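Long-range contacts in cysteine synthase (Fusobacterium nucleatum subsp. nucleatum strain ATCC 25586, PDB 5XEN), which probably catalyses the pyridoxal phosphate-dependent formation of L-cysteine from O-acetyl-L-serine and hydrogen sulfide, with release of acetate: residues T201-P206 against D242-C247; G268-A273 against L295-G300; T67-A72 against F142-F147; E71-N76 against L92-P97. All coordinates share one frame; numbering follows the deposited sequence.

How the contacts relate
Two contacts reach each beta sheet. Contacts 3 and 4 lie in the parallel sheet, start from strand 68-72 and share Glu71 and Ala72, with centres about 9 Å apart. Contact 4 is closed by strand 91-97, contact 3 later by the loop before helix 151-167. Contact 1 follows along the chain, at the rim of the larger mixed sheet, then contact 2, centred about 14 Å away, where helix 269-284 meets the end of strand 291-296; these two pack together at Cys247 and Ala273. Contacts 1 and 3 are farthest apart, about 28 Å between centres. A probable hydrogen bond from Asn76 to Asp298 joins contacts 4 and 2, which both touch pyridoxal phosphate; contacts 3 and 4 touch the bound serine.

Contact 1. Residues T201-P206 against D242-C247; sequences TFPVEP and DDILVC. With CA (calcium ion), chain S.
Asp242 reaches Thr201 from the loop that leads into strand 245-247, and its side chain ties the sheet to a calcium ion. Asp242 N gives Thr201 O a nearly straight hydrogen bond (2.9 Å, 177°). Asp242 CB lies 3.7 Å from CE1 of Phe202, whose ring plane stands 72° from the carboxylate. Beyond CG the two oxygens part company: Asp242 OD1 binds the calcium ion at 2.4 Å, while OD2 accepts the N-H of Thr201 (Thr201 N to Asp242 OD2, 2.8 Å) on its anti lone pair and also forms a salt bridge with Lys193. Aspartate suits this place because one short carboxylate can hold metal, amide and ammonium together. Further on, the strands run parallel, with Leu245 N bonded to Pro203 O and Glu205 N to Leu245 O. Pro203 has no N-H to offer Asp243 O; its CD packs there instead, 3.2 Å away, and that buried oxygen finds no partner. Leu245 lays CD1 against CB of Phe202 (3.7 Å). Strand 245-247 is the outermost strand, within this chain, of the mixed sheet: strand 174-178 flanks 200-206 on its other edge, Val204 and Leu245 meet Ala277 of helix 269-284, and Glu205 and Val246 face helix 211-214.

Contact 2. Residues G268-A273 against L295-G300; sequences GISTGA and LSTDSG
Thr271 and Ser296 make the tightest touch, their hydroxyls meeting at 2.6 Å between Thr271 OG1 and Ser296 OG. The threonine sets OG1 beside its own backbone N (chi1 -65°), which leaves its CG2 to rest on the serine as well, 3.6 Å from Ser296 CB; a beta-branched alcohol can do both jobs from one helical position. Gly268 is also closely packed: its N-H bonds to Asp298 O at 2.9 Å, approaching from above the carbonyl plane, and with no side chain in the way Asp298 OD1 comes to 3.2 Å from Gly268 CA. Gly268 is also the N-cap of helix 269-284, whose first turn presents Ser270 OG to N1 of pyridoxal phosphate, as is characteristic of fold type II enzymes such as cysteine synthase. The packing is looser at Ser270, whose OG comes no nearer than 3.9 Å to Thr297 CB, and two waters bridge it to Asp298 and Thr297. One gives hydrogen bonds to Ser270 OG and to Asp298 OD1 (2.6 Å from the water oxygen) and also binds Thr271 OG1. The other donates to Ser270 OG and accepts from Thr297 N, 3.0 Å from it. With both waters donating to it, the serine hydroxyl probably turns its own hydrogen to the cofactor. Asp298 OD2, on the far side of its carboxylate, is held by Lys302, Tyr303 and Asn76.

Contact 3. Residues T67-A72 against F142-F147; sequences TVIIEA and FVPNQF. With SER (serine), chain N.
Ile69 and Phe142 form a parallel bridge, Ile70 N bonding to Phe142 O and Phe142 N to Val68 O, where 141-142, the outermost strand within this chain of the four-stranded parallel sheet, runs beside 68-72 before segment 142-147 leaves as an irregular loop. Pro144 starts the departure: its CD sits 3.2 Å from Ile70 O, where an N-H would continue the pairing, and this buried oxygen has no partner. Pro144 CG meets Ile69 CG2 at 3.8 Å. A turn about CB-CG (chi2 71°) swings the carboxylate of Glu71 to the loop, where Glu71 OE1 accepts from Asn145 N (2.8 Å), slightly out of plane on the syn side, and Glu71 OE2 from Gln146 N (2.8 Å) on its syn lone pair. Glutamate has the length and two acceptors for two successive amides. Gln146 then extends its chain back to the strand: NE2 gives a hydrogen bond to a lone pair of Ala72 O at 3.1 Å and another to O of the bound serine at 2.9 Å, while OE1 accepts from Thr77. Three partners thus fix the amide's rotation. A buried carboxylate gripped by two N-H groups is probably ionised, consistent with fixing the loop from which Gln146 reaches the ligand.

Contact 4. Residues E71-N76 against L92-P97; sequences EATSGN and LKIVMP. With SER (serine), chain N.
Thr73 and Glu71 face Val95 and Ile94 in a beta-alpha-beta unit, strand 68-72 leading through helix 76-88 to the parallel neighbour 91-97. Glu71 is held by its backbone on this side, its N bonded to Lys93 O and its O to Val95 N. Its CB packs on Ile94 CD1 at 3.8 Å, and the pair lie on the face where helix 102-110 touches Ile94 and helix 76-88 touches Glu71. Val95, with Ala72, lies on the other face, toward helix 123-135; a branched aliphatic chain fits such a helix-covered strand. Val95 O receives Thr73 N nearly head-on at 3.0 Å (C=O...N angle 173°), a bond made just past the end of strand 68-72. Beyond it, Met96 brings CG to 3.2 Å from Thr73 O and SD to 3.8 Å from Gly75 CA, its unbranched, flexible chain closing over the turn. Thr73 turns its hydroxyl away from its own N (chi1 174°) to the inside of an ST turn, where OG1 accepts Gly75 N at 2.8 Å and also takes Gly78 N. Gly75, with phi 148°, adopts backbone angles that glycine alone takes easily, and is the N-cap of helix 76-88. The loop offers Ser74 N and OG to the bound serine, consistent with the substrate-binding loop of this family, and Asn76 hydrogen-bonds pyridoxal phosphate. Ser74 N donates to O of the ligand at 2.9 Å, and Ser74 OG gives a hydrogen bond to the ligand's own OG, 2.6 Å away.

Contact 1. Residues T201-P206 against D242-C247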
loop_
_atom_site.group_PDB
_atom_site.type_symbol
_atom_site.label_atom_id
_atom_site.label_comp_id
_atom_site.label_asym_id
_atom_site.label_seq_id
_atom_site.Cartn_x
_atom_site.Cartn_y
_atom_site.Cartn_z
ATOM N N THR B 201 1.613 27.737 -6.382
ATOM C CA THR B 201 0.985 26.660 -5.601
ATOM C C THR B 201 -0.522 26.796 -5.714
ATOM O O THR B 201 -1.091 27.879 -5.471
ATOM C CB THR B 201 1.455 26.710 -4.127
ATOM O OG1 THR B 201 1.055 27.954 -3.544
ATOM C CG2 THR B 201 2.954 26.540 -4.039
ATOM N N PHE B 202 -1.188 25.714 -6.085
ATOM C CA PHE B 202 -2.614 25.725 -6.298
ATOM C C PHE B 202 -3.337 24.629 -5.517
ATOM O O PHE B 202 -2.965 23.454 -5.595
ATOM C CB PHE B 202 -2.933 25.478 -7.766
ATOM C CG PHE B 202 -2.246 26.436 -8.705
ATOM C CD1 PHE B 202 -2.858 27.620 -9.060
ATOM C CD2 PHE B 202 -1.010 26.150 -9.221
ATOM C CE1 PHE B 202 -2.224 28.506 -9.941
ATOM C CE2 PHE B 202 -0.387 27.029 -10.109
ATOM C CZ PHE B 202 -1.007 28.208 -10.460
ATOM N N PRO B 203 -4.398 24.997 -4.816
ATOM C CA PRO B 203 -5.281 23.997 -4.275
ATOM C C PRO B 203 -6.334 23.581 -5.310
ATOM O O PRO B 203 -6.691 24.370 -6.218
ATOM C CB PRO B 203 -5.920 24.712 -3.112
ATOM C CG PRO B 203 -6.072 26.120 -3.631
ATOM C CD PRO B 203 -4.852 26.354 -4.472
ATOM N N VAL B 204 -6.844 22.370 -5.132
ATOM C CA VAL B 204 -7.954 21.855 -5.901
ATOM C C VAL B 204 -9.149 21.587 -5.013
ATOM O O VAL B 204 -8.997 21.078 -3.881
ATOM C CB VAL B 204 -7.573 20.552 -6.641
ATOM C CG1 VAL B 204 -8.629 20.258 -7.732
ATOM C CG2 VAL B 204 -6.181 20.660 -7.240
ATOM N N GLU B 205 -10.337 21.904 -5.524
ATOM C CA GLU B 205 -11.579 21.558 -4.860
ATOM C C GLU B 205 -12.563 20.920 -5.840
ATOM O O GLU B 205 -12.370 21.026 -7.053
ATOM C CB GLU B 205 -12.182 22.810 -4.164
ATOM C CG GLU B 205 -12.768 23.838 -5.120
ATOM C CD GLU B 205 -13.352 25.086 -4.435
ATOM O OE1 GLU B 205 -13.417 25.119 -3.181
ATOM O OE2 GLU B 205 -13.757 26.019 -5.166
ATOM N N PRO B 206 -13.625 20.292 -5.333
ATOM C CA PRO B 206 -14.595 19.649 -6.219
ATOM C C PRO B 206 -15.398 20.703 -6.997
ATOM O O PRO B 206 -15.880 21.662 -6.405
ATOM C CB PRO B 206 -15.488 18.835 -5.253
ATOM C CG PRO B 206 -14.730 18.763 -3.958
ATOM C CD PRO B 206 -13.931 20.021 -3.910
ATOM N N ASP B 242 -2.414 30.483 -5.648
ATOM C CA ASP B 242 -2.253 31.339 -6.824
ATOM C C ASP B 242 -3.489 31.375 -7.725
ATOM O O ASP B 242 -3.642 32.276 -8.537
ATOM C CB ASP B 242 -0.958 30.958 -7.533
ATOM C CG ASP B 242 0.235 31.346 -6.693
ATOM O OD1 ASP B 242 0.302 32.514 -6.316
ATOM O OD2 ASP B 242 1.047 30.474 -6.300
ATOM N N ASP B 243 -4.377 30.412 -7.532
ATOM C CA ASP B 243 -5.670 30.325 -8.182
ATOM C C ASP B 243 -6.347 29.128 -7.505
ATOM O O ASP B 243 -5.678 28.346 -6.799
ATOM C CB ASP B 243 -5.494 30.058 -9.680
ATOM C CG ASP B 243 -6.726 30.350 -10.516
ATOM O OD1 ASP B 243 -7.777 30.765 -9.968
ATOM O OD2 ASP B 243 -6.644 30.156 -11.739
ATOM N N ILE B 244 -7.640 28.979 -7.692
ATOM C CA ILE B 244 -8.346 27.793 -7.226
ATOM C C ILE B 244 -8.629 26.902 -8.442
ATOM O O ILE B 244 -9.256 27.340 -9.398
ATOM C CB ILE B 244 -9.676 28.127 -6.583
ATOM C CG1 ILE B 244 -9.526 29.218 -5.509
ATOM C CG2 ILE B 244 -10.226 26.873 -5.925
ATOM C CD1 ILE B 244 -8.619 28.828 -4.368
ATOM N N LEU B 245 -8.150 25.667 -8.423
ATOM C CA LEU B 245 -8.472 24.722 -9.484
ATOM C C LEU B 245 -9.592 23.781 -9.067
ATOM O O LEU B 245 -9.841 23.582 -7.867
ATOM C CB LEU B 245 -7.234 23.944 -9.904
ATOM C CG LEU B 245 -5.970 24.757 -10.165
ATOM C CD1 LEU B 245 -4.829 23.830 -10.536
ATOM C CD2 LEU B 245 -6.202 25.851 -11.217
ATOM N N VAL B 246 -10.313 23.235 -10.051
ATOM C CA VAL B 246 -11.458 22.391 -9.750
ATOM C C VAL B 246 -11.496 21.151 -10.612
ATOM O O VAL B 246 -10.878 21.115 -11.675
ATOM C CB VAL B 246 -12.822 23.138 -9.882
ATOM C CG1 VAL B 246 -12.913 24.338 -8.937
ATOM C CG2 VAL B 246 -13.080 23.574 -11.326
ATOM N N CYS B 247 -12.268 20.150 -10.164
ATOM C CA CYS B 247 -12.494 18.947 -10.955
ATOM C C CYS B 247 -13.897 18.371 -10.715
ATOM O O CYS B 247 -14.353 18.246 -9.588
ATOM C CB CYS B 247 -11.406 17.916 -10.627
ATOM S SG CYS B 247 -11.416 16.458 -11.686
HETATM CA CA CA S . 1.591 34.439 -5.666
#

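Contact 2. Residues G268-A273 against L295-G300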
loop_
_atom_site.group_PDB
_atom_site.type_symbol
_atom_site.label_atom_id
_atom_site.label_comp_id
_atom_site.label_asym_id
_atom_site.label_seq_id
_atom_site.Cartn_x
_atom_site.Cartn_y
_atom_site.Cartn_z
ATOM N N GLY B 268 -6.081 7.373 -5.225
ATOM C CA GLY B 268 -7.456 7.548 -4.845
ATOM C C GLY B 268 -8.211 8.494 -5.758
ATOM O O GLY B 268 -7.659 9.014 -6.730
ATOM N N ILE B 269 -9.481 8.729 -5.442
ATOM C CA ILE B 269 -10.318 9.621 -6.267
ATOM C C ILE B 269 -9.752 11.034 -6.262
ATOM O O ILE B 269 -9.715 11.739 -7.294
ATOM C CB ILE B 269 -11.809 9.646 -5.827
ATOM C CG1 ILE B 269 -12.383 8.253 -5.738
ATOM C CG2 ILE B 269 -12.666 10.441 -6.811
ATOM C CD1 ILE B 269 -13.631 8.163 -4.862
ATOM N N SER B 270 -9.352 11.494 -5.081
ATOM C CA SER B 270 -8.761 12.826 -5.010
ATOM C C SER B 270 -7.467 12.968 -5.822
ATOM O O SER B 270 -7.145 14.057 -6.266
ATOM C CB SER B 270 -8.572 13.272 -3.547
ATOM O OG SER B 270 -7.474 12.646 -2.920
ATOM N N THR B 271 -6.701 11.894 -5.960
ATOM C CA THR B 271 -5.514 11.879 -6.794
ATOM C C THR B 271 -5.897 12.085 -8.253
ATOM O O THR B 271 -5.257 12.857 -8.950
ATOM C CB THR B 271 -4.704 10.571 -6.662
ATOM O OG1 THR B 271 -4.204 10.486 -5.318
ATOM C CG2 THR B 271 -3.538 10.561 -7.649
ATOM N N GLY B 272 -6.964 11.420 -8.683
ATOM C CA GLY B 272 -7.469 11.647 -10.003
ATOM C C GLY B 272 -7.911 13.095 -10.217
ATOM O O GLY B 272 -7.584 13.714 -11.242
ATOM N N ALA B 273 -8.612 13.638 -9.223
ATOM C CA ALA B 273 -9.066 15.037 -9.274
ATOM C C ALA B 273 -7.908 16.014 -9.347
ATOM O O ALA B 273 -7.924 16.948 -10.161
ATOM C CB ALA B 273 -9.970 15.371 -8.087
ATOM N N LEU B 295 0.488 16.261 -5.417
ATOM C CA LEU B 295 0.382 15.387 -4.243
ATOM C C LEU B 295 -0.727 14.363 -4.453
ATOM O O LEU B 295 -1.866 14.727 -4.720
ATOM C CB LEU B 295 0.132 16.194 -2.988
ATOM C CG LEU B 295 0.373 15.438 -1.683
ATOM C CD1 LEU B 295 1.845 15.488 -1.323
ATOM C CD2 LEU B 295 -0.419 16.053 -0.542
ATOM N N SER B 296 -0.376 13.082 -4.459
ATOM C CA SER B 296 -1.369 12.012 -4.443
ATOM C C SER B 296 -1.627 11.655 -2.986
ATOM O O SER B 296 -0.751 11.105 -2.327
ATOM C CB SER B 296 -0.896 10.788 -5.218
ATOM O OG SER B 296 -1.721 9.667 -4.958
ATOM N N THR B 297 -2.815 11.982 -2.489
ATOM C CA THR B 297 -3.059 11.880 -1.040
ATOM C C THR B 297 -3.150 10.452 -0.517
ATOM O O THR B 297 -2.644 10.147 0.583
ATOM C CB THR B 297 -4.293 12.686 -0.663
ATOM O OG1 THR B 297 -4.036 14.037 -1.010
ATOM C CG2 THR B 297 -4.628 12.608 0.819
ATOM N N ASP B 298 -3.782 9.571 -1.289
ATOM C CA ASP B 298 -3.894 8.180 -0.879
ATOM C C ASP B 298 -3.882 7.213 -2.050
ATOM O O ASP B 298 -3.945 7.620 -3.225
ATOM C CB ASP B 298 -5.103 7.968 0.059
ATOM C CG ASP B 298 -6.452 7.919 -0.645
ATOM O OD1 ASP B 298 -6.552 8.308 -1.840
ATOM O OD2 ASP B 298 -7.438 7.533 0.019
ATOM N N SER B 299 -3.760 5.928 -1.730
ATOM C CA SER B 299 -3.768 4.940 -2.787
ATOM C C SER B 299 -5.209 4.502 -3.096
ATOM O O SER B 299 -6.146 4.787 -2.351
ATOM C CB SER B 299 -2.931 3.757 -2.386
ATOM O OG SER B 299 -3.604 3.091 -1.337
ATOM N N GLY B 300 -5.374 3.861 -4.246
ATOM C CA GLY B 300 -6.684 3.609 -4.807
ATOM C C GLY B 300 -7.379 2.357 -4.340
ATOM O O GLY B 300 -8.541 2.151 -4.676
HETATM O O HOH W 1 -6.197 10.273 -3.457
HETATM O O HOH W 2 -4.941 13.530 -3.938
#

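Contact 3. Residues T67-A72 against F142-F147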
loop_
_atom_site.group_PDB
_atom_site.type_symbol
_atom_site.label_atom_id
_atom_site.label_comp_id
_atom_site.label_asym_id
_atom_site.label_seq_id
_atom_site.Cartn_x
_atom_site.Cartn_y
_atom_site.Cartn_z
ATOM N N THR B 67 -5.987 7.605 27.961
ATOM C CA THR B 67 -6.732 8.679 27.331
ATOM C C THR B 67 -7.370 8.113 26.044
ATOM O O THR B 67 -6.684 7.458 25.263
ATOM C CB THR B 67 -5.769 9.831 26.967
ATOM O OG1 THR B 67 -5.196 10.393 28.161
ATOM C CG2 THR B 67 -6.484 10.914 26.156
ATOM N N VAL B 68 -8.656 8.361 25.829
ATOM C CA VAL B 68 -9.315 7.931 24.621
ATOM C C VAL B 68 -9.155 9.041 23.586
ATOM O O VAL B 68 -9.474 10.196 23.829
ATOM C CB VAL B 68 -10.795 7.632 24.870
ATOM C CG1 VAL B 68 -11.549 7.257 23.588
ATOM C CG2 VAL B 68 -10.859 6.461 25.874
ATOM N N ILE B 69 -8.548 8.689 22.454
ATOM C CA ILE B 69 -8.422 9.640 21.349
ATOM C C ILE B 69 -9.718 9.593 20.544
ATOM O O ILE B 69 -10.219 8.507 20.230
ATOM C CB ILE B 69 -7.206 9.317 20.516
ATOM C CG1 ILE B 69 -6.008 9.341 21.476
ATOM C CG2 ILE B 69 -7.062 10.337 19.364
ATOM C CD1 ILE B 69 -4.697 8.930 20.906
ATOM N N ILE B 70 -10.261 10.766 20.231
ATOM C CA ILE B 70 -11.510 10.864 19.508
ATOM C C ILE B 70 -11.359 11.919 18.392
ATOM O O ILE B 70 -10.882 13.010 18.652
ATOM C CB ILE B 70 -12.679 11.297 20.400
ATOM C CG1 ILE B 70 -12.801 10.442 21.669
ATOM C CG2 ILE B 70 -13.980 11.103 19.608
ATOM C CD1 ILE B 70 -13.738 11.061 22.691
ATOM N N GLU B 71 -11.761 11.575 17.171
ATOM C CA GLU B 71 -11.556 12.457 16.017
ATOM C C GLU B 71 -12.678 12.285 15.004
ATOM O O GLU B 71 -13.192 11.166 14.826
ATOM C CB GLU B 71 -10.190 12.213 15.386
ATOM C CG GLU B 71 -9.804 13.118 14.218
ATOM C CD GLU B 71 -9.483 14.577 14.603
ATOM O OE1 GLU B 71 -9.872 15.024 15.711
ATOM O OE2 GLU B 71 -8.843 15.273 13.778
ATOM N N ALA B 72 -13.107 13.394 14.411
ATOM C CA ALA B 72 -14.027 13.375 13.274
ATOM C C ALA B 72 -13.189 13.373 11.989
ATOM O O ALA B 72 -12.252 14.154 11.871
ATOM C CB ALA B 72 -14.961 14.591 13.323
ATOM N N PHE B 142 -8.676 13.094 24.275
ATOM C CA PHE B 142 -7.924 14.063 23.528
ATOM C C PHE B 142 -8.549 14.071 22.126
ATOM O O PHE B 142 -8.705 13.014 21.527
ATOM C CB PHE B 142 -6.455 13.689 23.433
ATOM C CG PHE B 142 -5.684 14.584 22.488
ATOM C CD1 PHE B 142 -5.504 15.921 22.807
ATOM C CD2 PHE B 142 -5.184 14.125 21.272
ATOM C CE1 PHE B 142 -4.827 16.790 21.946
ATOM C CE2 PHE B 142 -4.502 14.992 20.398
ATOM C CZ PHE B 142 -4.331 16.317 20.734
ATOM N N VAL B 143 -8.913 15.253 21.648
ATOM C CA VAL B 143 -9.424 15.438 20.310
ATOM C C VAL B 143 -8.336 16.110 19.490
ATOM O O VAL B 143 -8.006 17.270 19.710
ATOM C CB VAL B 143 -10.691 16.304 20.311
ATOM C CG1 VAL B 143 -11.248 16.486 18.884
ATOM C CG2 VAL B 143 -11.739 15.649 21.217
ATOM N N PRO B 144 -7.748 15.388 18.547
ATOM C CA PRO B 144 -6.695 16.046 17.752
ATOM C C PRO B 144 -7.186 17.325 17.005
ATOM O O PRO B 144 -6.460 18.329 16.938
ATOM C CB PRO B 144 -6.247 14.940 16.800
ATOM C CG PRO B 144 -6.588 13.657 17.517
ATOM C CD PRO B 144 -7.845 13.947 18.266
ATOM N N ASN B 145 -8.417 17.276 16.514
ATOM C CA ASN B 145 -9.060 18.338 15.745
ATOM C C ASN B 145 -8.207 18.833 14.551
ATOM O O ASN B 145 -7.665 19.948 14.549
ATOM C CB ASN B 145 -9.456 19.505 16.637
ATOM C CG ASN B 145 -10.460 20.415 15.954
ATOM O OD1 ASN B 145 -10.718 20.294 14.739
ATOM N ND2 ASN B 145 -11.023 21.323 16.713
ATOM N N GLN B 146 -8.082 17.969 13.558
ATOM C CA GLN B 146 -7.327 18.253 12.348
ATOM C C GLN B 146 -7.759 19.544 11.598
ATOM O O GLN B 146 -6.992 20.077 10.836
ATOM C CB GLN B 146 -7.438 17.068 11.391
ATOM C CG GLN B 146 -8.854 16.796 10.909
ATOM C CD GLN B 146 -8.899 15.669 9.882
ATOM O OE1 GLN B 146 -7.967 15.510 9.068
ATOM N NE2 GLN B 146 -9.992 14.912 9.876
ATOM N N PHE B 147 -8.991 20.003 11.801
ATOM C CA PHE B 147 -9.499 21.207 11.146
ATOM C C PHE B 147 -8.884 22.483 11.725
ATOM O O PHE B 147 -8.871 23.505 11.040
ATOM C CB PHE B 147 -11.028 21.266 11.252
ATOM C CG PHE B 147 -11.692 19.993 10.794
ATOM C CD1 PHE B 147 -11.859 19.738 9.448
ATOM C CD2 PHE B 147 -12.046 19.023 11.710
ATOM C CE1 PHE B 147 -12.423 18.544 9.014
ATOM C CE2 PHE B 147 -12.596 17.822 11.279
ATOM C CZ PHE B 147 -12.792 17.602 9.929
HETATM N N SER N . -9.347 14.172 4.281
HETATM C CA SER N . -9.326 14.374 5.722
HETATM C C SER N . -9.687 13.093 6.538
HETATM O O SER N . -10.399 13.189 7.586
HETATM C CB SER N . -10.295 15.419 6.087
HETATM O OG SER N . -11.560 14.780 6.057
HETATM O OXT SER N . -9.018 12.094 6.243
#

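Contact 4. Residues E71-N76 against L92-P97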
loop_
_atom_site.group_PDB
_atom_site.type_symbol
_atom_site.label_atom_id
_atom_site.label_comp_id
_atom_site.label_asym_id
_atom_site.label_seq_id
_atom_site.Cartn_x
_atom_site.Cartn_y
_atom_site.Cartn_z
ATOM N N GLU B 71 -11.761 11.575 17.171
ATOM C CA GLU B 71 -11.556 12.457 16.017
ATOM C C GLU B 71 -12.678 12.285 15.004
ATOM O O GLU B 71 -13.192 11.166 14.826
ATOM C CB GLU B 71 -10.190 12.213 15.386
ATOM C CG GLU B 71 -9.804 13.118 14.218
ATOM C CD GLU B 71 -9.483 14.577 14.603
ATOM O OE1 GLU B 71 -9.872 15.024 15.711
ATOM O OE2 GLU B 71 -8.843 15.273 13.778
ATOM N N ALA B 72 -13.107 13.394 14.411
ATOM C CA ALA B 72 -14.027 13.375 13.274
ATOM C C ALA B 72 -13.189 13.373 11.989
ATOM O O ALA B 72 -12.252 14.154 11.871
ATOM C CB ALA B 72 -14.961 14.591 13.323
ATOM N N THR B 73 -13.534 12.523 11.026
ATOM C CA THR B 73 -12.694 12.296 9.861
ATOM C C THR B 73 -13.562 11.801 8.699
ATOM O O THR B 73 -14.595 11.136 8.928
ATOM C CB THR B 73 -11.583 11.255 10.156
ATOM O OG1 THR B 73 -10.846 10.940 8.976
ATOM C CG2 THR B 73 -12.158 9.957 10.668
ATOM N N SER B 74 -13.127 12.089 7.470
ATOM C CA SER B 74 -13.726 11.465 6.300
ATOM C C SER B 74 -13.071 10.099 6.018
ATOM O O SER B 74 -13.499 9.390 5.095
ATOM C CB SER B 74 -13.643 12.390 5.076
ATOM O OG SER B 74 -12.305 12.660 4.725
ATOM N N GLY B 75 -12.036 9.738 6.765
ATOM C CA GLY B 75 -11.526 8.362 6.725
ATOM C C GLY B 75 -10.042 8.242 6.959
ATOM O O GLY B 75 -9.615 7.546 7.874
ATOM N N ASN B 76 -9.251 8.903 6.115
ATOM C CA ASN B 76 -7.814 8.686 6.130
ATOM C C ASN B 76 -7.146 9.169 7.414
ATOM O O ASN B 76 -6.271 8.494 7.927
ATOM C CB ASN B 76 -7.152 9.268 4.914
ATOM C CG ASN B 76 -7.318 8.369 3.699
ATOM O OD1 ASN B 76 -7.188 7.153 3.824
ATOM N ND2 ASN B 76 -7.589 8.949 2.529
ATOM N N LEU B 92 -8.723 4.461 20.347
ATOM C CA LEU B 92 -9.219 5.457 19.391
ATOM C C LEU B 92 -10.679 5.195 19.064
ATOM O O LEU B 92 -11.081 4.044 18.798
ATOM C CB LEU B 92 -8.380 5.422 18.123
ATOM C CG LEU B 92 -8.797 6.349 16.969
ATOM C CD1 LEU B 92 -8.619 7.812 17.352
ATOM C CD2 LEU B 92 -8.008 5.998 15.685
ATOM N N LYS B 93 -11.456 6.275 19.065
ATOM C CA LYS B 93 -12.802 6.292 18.551
ATOM C C LYS B 93 -12.905 7.348 17.442
ATOM O O LYS B 93 -12.445 8.481 17.608
ATOM C CB LYS B 93 -13.832 6.607 19.657
ATOM C CG LYS B 93 -13.801 5.653 20.832
ATOM C CD LYS B 93 -14.996 5.794 21.790
ATOM C CE LYS B 93 -14.813 4.825 22.949
ATOM N NZ LYS B 93 -15.976 4.805 23.878
ATOM N N ILE B 94 -13.522 6.961 16.328
ATOM C CA ILE B 94 -13.636 7.827 15.156
ATOM C C ILE B 94 -15.112 8.050 14.831
ATOM O O ILE B 94 -15.909 7.101 14.847
ATOM C CB ILE B 94 -12.904 7.192 13.948
ATOM C CG1 ILE B 94 -11.388 7.260 14.160
ATOM C CG2 ILE B 94 -13.367 7.793 12.619
ATOM C CD1 ILE B 94 -10.816 8.663 14.267
ATOM N N VAL B 95 -15.455 9.289 14.506
ATOM C CA VAL B 95 -16.760 9.641 13.960
ATOM C C VAL B 95 -16.561 9.959 12.451
ATOM O O VAL B 95 -15.719 10.800 12.079
ATOM C CB VAL B 95 -17.369 10.862 14.684
ATOM C CG1 VAL B 95 -18.798 11.118 14.204
ATOM C CG2 VAL B 95 -17.322 10.675 16.206
ATOM N N MET B 96 -17.327 9.286 11.588
ATOM C CA MET B 96 -17.194 9.431 10.138
ATOM C C MET B 96 -18.566 9.427 9.455
ATOM O O MET B 96 -19.474 8.760 9.936
ATOM C CB MET B 96 -16.388 8.251 9.591
ATOM C CG MET B 96 -16.000 8.369 8.114
ATOM S SD MET B 96 -14.973 6.997 7.535
ATOM C CE MET B 96 -15.587 5.685 8.617
ATOM N N PRO B 97 -18.697 10.104 8.297
ATOM C CA PRO B 97 -19.966 10.037 7.578
ATOM C C PRO B 97 -20.183 8.671 6.975
ATOM O O PRO B 97 -19.235 8.045 6.503
ATOM C CB PRO B 97 -19.800 11.064 6.464
ATOM C CG PRO B 97 -18.711 11.973 6.916
ATOM C CD PRO B 97 -17.769 11.063 7.657
HETATM N N SER N . -9.347 14.172 4.281
HETATM C CA SER N . -9.326 14.374 5.722
HETATM C C SER N . -9.687 13.093 6.538
HETATM O O SER N . -10.399 13.189 7.586
HETATM C CB SER N . -10.295 15.419 6.087
HETATM O OG SER N . -11.560 14.780 6.057
HETATM O OXT SER N . -9.018 12.094 6.243
#